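Local coordinates for protein DNA polymerase (Bacillus phage phi29, PDB 2PY5) that carries out protein-primed replication of viral DNA by strand displacement with high processivity and fidelity, and also has a 3'-5' exonuclease activity, at residues C22-A26 and R152-I158; M30-H35 and A174-L178; I179-L185 and A377-L381. The protein carries 2 engineered substitutions. One frame throughout, in Å; residues are numbered along the deposited sequence.

Contact 1 (C22-A26 and R152-I158); sequences CRVWA and RPVGYKI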
# COMPACT_ATOMS: atom_id res chain seq x y z
N CYS F 22 -26.48 -3.38 14.57
CA CYS F 22 -25.54 -2.69 13.71
C CYS F 22 -26.29 -1.97 12.60
O CYS F 22 -26.95 -2.61 11.76
CB CYS F 22 -24.58 -3.71 13.13
SG CYS F 22 -23.40 -3.08 11.97
N ARG F 23 -26.19 -0.65 12.60
CA ARG F 23 -26.90 0.18 11.65
C ARG F 23 -26.28 1.56 11.51
O ARG F 23 -25.57 2.02 12.38
CB ARG F 23 -28.37 0.30 12.08
CG ARG F 23 -28.55 0.81 13.46
CD ARG F 23 -30.01 0.78 13.94
NE ARG F 23 -29.99 0.74 15.40
CZ ARG F 23 -29.74 1.77 16.20
NH1 ARG F 23 -29.55 3.00 15.73
NH2 ARG F 23 -29.66 1.57 17.49
N VAL F 24 -26.59 2.21 10.41
CA VAL F 24 -26.21 3.61 10.19
C VAL F 24 -27.05 4.51 11.11
O VAL F 24 -28.29 4.39 11.15
CB VAL F 24 -26.43 3.99 8.71
CG1 VAL F 24 -26.28 5.49 8.47
CG2 VAL F 24 -25.47 3.20 7.83
N TRP F 25 -26.39 5.39 11.87
CA TRP F 25 -27.11 6.41 12.64
C TRP F 25 -26.95 7.82 12.06
O TRP F 25 -27.67 8.72 12.43
CB TRP F 25 -26.76 6.39 14.14
CG TRP F 25 -25.33 6.73 14.50
CD1 TRP F 25 -24.33 5.85 14.76
CD2 TRP F 25 -24.77 8.04 14.70
NE1 TRP F 25 -23.19 6.51 15.12
CE2 TRP F 25 -23.42 7.86 15.08
CE3 TRP F 25 -25.28 9.34 14.61
CZ2 TRP F 25 -22.57 8.93 15.34
CZ3 TRP F 25 -24.43 10.41 14.89
CH2 TRP F 25 -23.09 10.20 15.25
N ALA F 26 -25.99 7.98 11.14
CA ALA F 26 -25.85 9.24 10.41
C ALA F 26 -25.26 9.00 9.03
O ALA F 26 -24.46 8.09 8.85
CB ALA F 26 -24.97 10.23 11.17
N ARG F 152 -27.04 5.11 20.86
CA ARG F 152 -27.79 5.84 19.84
C ARG F 152 -28.90 4.96 19.25
O ARG F 152 -28.65 4.18 18.33
CB ARG F 152 -26.86 6.32 18.72
CG ARG F 152 -25.85 7.37 19.16
CD ARG F 152 -24.99 7.80 18.00
NE ARG F 152 -23.96 8.78 18.37
CZ ARG F 152 -22.68 8.51 18.60
NH1 ARG F 152 -22.24 7.26 18.56
NH2 ARG F 152 -21.84 9.49 18.91
N PRO F 153 -30.12 5.08 19.79
CA PRO F 153 -31.25 4.32 19.27
C PRO F 153 -31.67 4.75 17.88
O PRO F 153 -31.22 5.77 17.36
CB PRO F 153 -32.37 4.66 20.27
CG PRO F 153 -31.69 5.15 21.46
CD PRO F 153 -30.51 5.87 20.97
N VAL F 154 -32.55 3.96 17.27
CA VAL F 154 -33.09 4.33 15.98
C VAL F 154 -33.75 5.71 16.10
O VAL F 154 -34.55 5.95 17.01
CB VAL F 154 -34.08 3.28 15.47
CG1 VAL F 154 -34.81 3.78 14.23
CG2 VAL F 154 -33.36 1.99 15.18
N GLY F 155 -33.41 6.62 15.18
CA GLY F 155 -33.99 7.97 15.17
C GLY F 155 -33.27 8.95 16.08
O GLY F 155 -33.72 10.08 16.28
N TYR F 156 -32.15 8.51 16.64
CA TYR F 156 -31.31 9.35 17.49
C TYR F 156 -31.00 10.68 16.80
O TYR F 156 -30.64 10.73 15.61
CB TYR F 156 -30.01 8.60 17.84
CG TYR F 156 -28.90 9.46 18.39
CD1 TYR F 156 -28.87 9.80 19.74
CD2 TYR F 156 -27.88 9.91 17.58
CE1 TYR F 156 -27.86 10.59 20.25
CE2 TYR F 156 -26.87 10.72 18.10
CZ TYR F 156 -26.86 11.04 19.43
OH TYR F 156 -25.86 11.82 19.95
N LYS F 157 -31.18 11.76 17.57
CA LYS F 157 -30.97 13.12 17.10
C LYS F 157 -29.48 13.48 17.07
O LYS F 157 -28.83 13.53 18.12
CB LYS F 157 -31.72 14.08 18.02
CG LYS F 157 -31.53 15.56 17.75
CD LYS F 157 -32.58 16.36 18.50
CE LYS F 157 -32.19 17.81 18.70
NZ LYS F 157 -33.23 18.51 19.52
N ILE F 158 -28.97 13.78 15.88
CA ILE F 158 -27.57 14.14 15.71
C ILE F 158 -27.28 15.49 16.38
O ILE F 158 -28.01 16.46 16.15
CB ILE F 158 -27.19 14.22 14.20
CG1 ILE F 158 -27.46 12.88 13.49
CG2 ILE F 158 -25.73 14.59 14.04
CD1 ILE F 158 -27.38 12.97 11.97
O HOH W 1 -29.42 8.56 14.45
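Trp25 carries the guanidinium of Arg152 flat on its indole, the planes only 6° apart and their centres 3.9 Å from each other. The extended arginine chain also lays CD over the five-membered ring, 3.4 Å from its centroid, a CH-pi contact. With chi1 at 65°, Trp25 CG sits between the backbone N and the carbonyl carbon, which turns the indole to the loop. Tyr156 points its CD2-CE2 edge at the indole face, an offset edge-to-face pair with planes at 85°.

Arg23 makes the polar grip: NH1 and NH2 send two bent bonds to one oxygen, Arg152 O, at 3.0 and 2.9 Å, from opposite faces of its carbonyl plane, while NE pairs with Asp21. Val154 CG2 lies over one face of this guanidinium, toward the rim. A water donates to both Trp25 O and Tyr156 O. Ile158 CD1 meets Ala26 CB at 3.7 Å.

Glu162 and Asp147 O hold the Arg152 guanidinium, and Glu162 also binds Tyr156 OH. Trp25 and Ala26 form a classic beta bulge opposite Glu14, a residue of strand 8-15 that is essential for exonucleolysis. Loop 152-158 lies between the starts of strand 24-31 and helix 160-182, where Trp25 touches Glu162, Ala26 Ile166 and Ile158 Tyr163.

Contact 2 (M30-H35 and A174-L178); sequences MNIEDH and AEALL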
# COMPACT_ATOMS: atom_id res chain seq x y z
N MET F 30 -21.79 15.36 0.13
CA MET F 30 -21.37 16.70 -0.25
C MET F 30 -20.88 16.66 -1.71
O MET F 30 -20.05 15.84 -2.05
CB MET F 30 -20.24 17.21 0.67
CG MET F 30 -19.71 18.58 0.27
SD MET F 30 -18.54 19.30 1.44
CE MET F 30 -19.64 19.87 2.72
N ASN F 31 -21.41 17.58 -2.53
CA ASN F 31 -21.05 17.72 -3.94
C ASN F 31 -19.58 18.17 -4.01
O ASN F 31 -19.22 19.21 -3.47
CB ASN F 31 -22.00 18.74 -4.56
CG ASN F 31 -21.87 18.88 -6.07
OD1 ASN F 31 -22.85 19.23 -6.75
ND2 ASN F 31 -20.71 18.65 -6.59
N ILE F 32 -18.75 17.33 -4.63
CA ILE F 32 -17.30 17.54 -4.71
C ILE F 32 -16.95 18.82 -5.47
O ILE F 32 -15.94 19.48 -5.18
CB ILE F 32 -16.63 16.30 -5.36
CG1 ILE F 32 -16.69 15.13 -4.38
CG2 ILE F 32 -15.18 16.56 -5.77
CD1 ILE F 32 -16.29 13.78 -5.00
N GLU F 33 -17.81 19.18 -6.42
CA GLU F 33 -17.62 20.39 -7.23
C GLU F 33 -18.18 21.63 -6.56
O GLU F 33 -17.68 22.72 -6.80
CB GLU F 33 -18.24 20.21 -8.62
CG GLU F 33 -17.66 19.05 -9.40
CD GLU F 33 -18.28 18.91 -10.78
OE1 GLU F 33 -19.50 18.61 -10.86
OE2 GLU F 33 -17.56 19.10 -11.79
N ASP F 34 -19.22 21.47 -5.74
CA ASP F 34 -19.87 22.58 -5.05
C ASP F 34 -20.09 22.20 -3.60
O ASP F 34 -21.15 21.67 -3.23
CB ASP F 34 -21.21 22.91 -5.72
CG ASP F 34 -21.99 24.00 -4.99
OD1 ASP F 34 -21.41 24.70 -4.13
OD2 ASP F 34 -23.20 24.13 -5.26
N HIS F 35 -19.10 22.51 -2.77
CA HIS F 35 -19.10 22.06 -1.38
C HIS F 35 -20.22 22.72 -0.57
O HIS F 35 -20.41 22.40 0.59
CB HIS F 35 -17.71 22.27 -0.71
CG HIS F 35 -16.58 21.62 -1.44
ND1 HIS F 35 -15.27 22.02 -1.28
CD2 HIS F 35 -16.55 20.63 -2.36
CE1 HIS F 35 -14.48 21.30 -2.06
NE2 HIS F 35 -15.23 20.44 -2.73
N ALA F 174 -13.99 15.66 -0.15
CA ALA F 174 -14.42 16.49 -1.29
C ALA F 174 -13.32 17.42 -1.77
O ALA F 174 -13.08 17.55 -2.97
CB ALA F 174 -15.67 17.30 -0.95
N GLU F 175 -12.66 18.11 -0.84
CA GLU F 175 -11.61 19.07 -1.19
C GLU F 175 -10.41 18.36 -1.84
O GLU F 175 -9.85 18.84 -2.83
CB GLU F 175 -11.16 19.86 0.04
CG GLU F 175 -12.25 20.85 0.54
CD GLU F 175 -11.88 21.57 1.83
OE1 GLU F 175 -10.95 21.12 2.54
OE2 GLU F 175 -12.52 22.60 2.14
N ALA F 176 -10.02 17.23 -1.26
CA ALA F 176 -8.85 16.49 -1.75
C ALA F 176 -9.14 15.89 -3.13
O ALA F 176 -8.30 15.99 -4.02
CB ALA F 176 -8.42 15.41 -0.76
N LEU F 177 -10.31 15.29 -3.29
CA LEU F 177 -10.66 14.71 -4.59
C LEU F 177 -10.78 15.77 -5.68
O LEU F 177 -10.34 15.55 -6.80
CB LEU F 177 -11.95 13.92 -4.53
CG LEU F 177 -11.87 12.60 -3.79
CD1 LEU F 177 -13.26 12.01 -3.67
CD2 LEU F 177 -10.94 11.63 -4.53
N LEU F 178 -11.35 16.93 -5.35
CA LEU F 178 -11.46 17.98 -6.35
C LEU F 178 -10.08 18.45 -6.84
O LEU F 178 -9.85 18.61 -8.05
CB LEU F 178 -12.29 19.16 -5.82
CG LEU F 178 -12.55 20.25 -6.87
CD1 LEU F 178 -13.28 19.67 -8.06
CD2 LEU F 178 -13.33 21.38 -6.26
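His35 and Ile32 meet the helix with most of the surface that 30-35 buries. The imidazole meets Ala174 and Glu175 obliquely, with NE2 3.6 Å from Ala174 CB and CE1 3.5 Å from Glu175 CG, so it is the aliphatic part of the glutamate that touches the ring. Its carboxylate is near but not in contact, Glu175 OE2 lying 4.4 Å from His35 ND1; if the histidine were protonated, this would probably be a mild attraction.

Ile32 spreads its branches along the helix, nearest to Ala174. CG2, anti to the backbone N, comes within 3.6 Å of Ala174 O and reaches Leu178 CB at 3.9 Å; CG1 rests against Ala174 CB, and CD1 extends to Leu177 CD1 at 3.8 Å. Leu178 CD2 packs against the carbonyl of the same isoleucine, 3.4 Å from Ile32 O. Met30 SD makes a looser apolar contact with Ala174 CB.

Behind this layer, a weak, strongly bent bond from His35 NE2 to Ile32 O (2.7 Å) accompanies the imidazole's position beside the turn. Met30 and Ile32 are bonded through their backbones to Ser10 and Met8, and Tyr59 of strand 57-60 touches both Ile32 and Leu177. The arrangement is consistent with the 3'-5' exonuclease domain of B-family polymerases, a mixed beta sheet flanked by helices, with helix 160-182 here covering the end of strand 24-31.

Contact 3 (I179-L185 and A377-L381); sequences IQFKQGL and AIKQL
The side-chain amide of Gln183 lies against Ile378, its OE1 3.9 Å from Ile378 CD1, with the two side chains crossing at about a right angle. At the edge of this amide, NE2 donates to Ile179 O (3.0 Å, N-H...O angle 155°), and that acceptor lies in the amide plane. Ile179 O also accepts from Gln183 N, the two donors arriving from opposite faces of the carbonyl plane. The bend at chi2, -37°, turns the amide to Ile179 O while CG faces Leu381 and the amide still brushes Ile378. The second amide, of Gln180, has Leu381 CD2 beside NE2, which donates to Lys125 O.

Leu381 contributes most of the surface buried by its helix. Its CD1 presses on Gln183 CG at 3.5 Å and also reaches Gln180 CA at 3.8 Å and Ile179 CG2 at 3.9 Å, while CD2 runs along the extended side chain of Gln180. Leu185 CD2 meets Leu381 CB at 4.2 Å. One turn earlier on the same helix, Ala377 CB fits against both Ile179 CG2 and CD1.

The C-terminal end of helix 160-182 is capped by a Schellman motif: Gly184 has positive phi, with Gly184 N bonded to Phe181 O and Leu185 N to Gln180 O. This turn brings Leu185 round to the interface.

No hydrogen bond crosses between the segments. The exonuclease region and the polymerization region, whose helix 376-387 bears Lys379, which stabilises the incoming nucleotide, meet here mainly through aliphatic groups, with the glutamine amides alongside donating to carbonyls of the exonuclease region.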
# COMPACT_ATOMS: atom_id res chain seq x y z
N ILE F 179 -9.14 18.65 -5.92
CA ILE F 179 -7.78 19.00 -6.29
C ILE F 179 -7.17 17.92 -7.20
O ILE F 179 -6.57 18.25 -8.21
CB ILE F 179 -6.88 19.23 -5.04
CG1 ILE F 179 -7.35 20.47 -4.26
CG2 ILE F 179 -5.45 19.40 -5.44
CD1 ILE F 179 -6.91 20.46 -2.80
N GLN F 180 -7.33 16.66 -6.83
CA GLN F 180 -6.83 15.54 -7.64
C GLN F 180 -7.43 15.54 -9.06
O GLN F 180 -6.70 15.48 -10.04
CB GLN F 180 -7.13 14.25 -6.91
CG GLN F 180 -6.45 13.02 -7.48
CD GLN F 180 -6.61 11.85 -6.56
OE1 GLN F 180 -7.62 11.71 -5.89
NE2 GLN F 180 -5.60 10.99 -6.53
N PHE F 181 -8.74 15.67 -9.14
CA PHE F 181 -9.43 15.69 -10.43
C PHE F 181 -9.00 16.88 -11.27
O PHE F 181 -8.78 16.76 -12.49
CB PHE F 181 -10.96 15.71 -10.24
CG PHE F 181 -11.53 14.48 -9.58
CD1 PHE F 181 -10.86 13.26 -9.58
CD2 PHE F 181 -12.77 14.55 -8.95
CE1 PHE F 181 -11.42 12.14 -8.96
CE2 PHE F 181 -13.33 13.42 -8.34
CZ PHE F 181 -12.65 12.23 -8.35
N LYS F 182 -8.81 18.05 -10.64
CA LYS F 182 -8.36 19.23 -11.38
C LYS F 182 -6.95 19.09 -11.97
O LYS F 182 -6.61 19.76 -12.95
CB LYS F 182 -8.42 20.48 -10.49
CG LYS F 182 -9.82 21.01 -10.27
CD LYS F 182 -9.81 22.21 -9.33
CE LYS F 182 -11.16 22.91 -9.26
NZ LYS F 182 -11.14 24.07 -8.30
N GLN F 183 -6.13 18.21 -11.39
CA GLN F 183 -4.81 17.90 -11.90
C GLN F 183 -4.89 16.94 -13.09
O GLN F 183 -3.88 16.70 -13.74
CB GLN F 183 -3.94 17.24 -10.83
CG GLN F 183 -3.72 18.01 -9.56
CD GLN F 183 -3.59 19.47 -9.77
OE1 GLN F 183 -2.60 19.93 -10.35
NE2 GLN F 183 -4.59 20.25 -9.30
N GLY F 184 -6.07 16.38 -13.34
CA GLY F 184 -6.25 15.43 -14.45
C GLY F 184 -6.19 13.99 -13.98
O GLY F 184 -6.23 13.07 -14.79
N LEU F 185 -6.10 13.82 -12.67
CA LEU F 185 -5.92 12.50 -12.07
C LEU F 185 -7.28 11.94 -11.70
O LEU F 185 -7.69 11.95 -10.54
CB LEU F 185 -4.98 12.59 -10.85
CG LEU F 185 -3.46 12.67 -11.04
CD1 LEU F 185 -2.99 13.01 -12.45
CD2 LEU F 185 -2.82 13.59 -10.02
N ALA F 377 -1.11 20.01 -1.23
CA ALA F 377 -1.85 19.04 -2.00
C ALA F 377 -1.16 18.61 -3.29
O ALA F 377 -1.00 17.43 -3.55
CB ALA F 377 -3.28 19.55 -2.28
N ILE F 378 -0.75 19.57 -4.11
CA ILE F 378 -0.16 19.22 -5.40
C ILE F 378 1.17 18.46 -5.22
O ILE F 378 1.50 17.55 -6.01
CB ILE F 378 0.01 20.46 -6.30
CG1 ILE F 378 -1.38 20.92 -6.75
CG2 ILE F 378 0.88 20.15 -7.50
CD1 ILE F 378 -1.37 22.22 -7.49
N LYS F 379 1.92 18.82 -4.17
CA LYS F 379 3.15 18.09 -3.86
C LYS F 379 2.83 16.64 -3.53
O LYS F 379 3.50 15.73 -4.01
CB LYS F 379 3.90 18.71 -2.69
CG LYS F 379 5.22 18.02 -2.38
CD LYS F 379 5.96 18.70 -1.28
CE LYS F 379 7.36 18.16 -1.13
NZ LYS F 379 8.19 19.04 -0.27
N GLN F 380 1.79 16.41 -2.73
CA GLN F 380 1.41 15.04 -2.36
C GLN F 380 1.00 14.24 -3.58
O GLN F 380 1.22 13.03 -3.65
CB GLN F 380 0.23 15.02 -1.36
CG GLN F 380 0.44 15.81 -0.10
CD GLN F 380 1.84 15.69 0.45
OE1 GLN F 380 2.32 14.59 0.71
NE2 GLN F 380 2.50 16.83 0.62
N LEU F 381 0.32 14.90 -4.52
CA LEU F 381 -0.14 14.23 -5.71
C LEU F 381 1.03 13.85 -6.61
O LEU F 381 1.01 12.80 -7.23
CB LEU F 381 -1.15 15.07 -6.46
CG LEU F 381 -2.48 15.25 -5.73
CD1 LEU F 381 -3.31 16.26 -6.51
CD2 LEU F 381 -3.23 13.93 -5.55

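All three contacts are partly buried. Contact 1 lies farthest from the chain's centre and contact 3 nearest to it. Contacts 1 and 2 share strand 24-31, one at its bulged beginning and the other where it ends; contacts 2 and 3 share helix 160-182, at successive turns, their centres about 13 Å apart. Contacts 1 and 2 stay inside the exonuclease region, whereas contact 3 joins it to the polymerization region. The chemistry changes accordingly: the loop of contact 1 is held by an arginine-to-carbonyl grip, stacking and a bridging water, whereas contact 2 is aliphatic apart from an imidazole and contact 3 aliphatic with glutamine side chains, neither having a direct hydrogen bond between its segments.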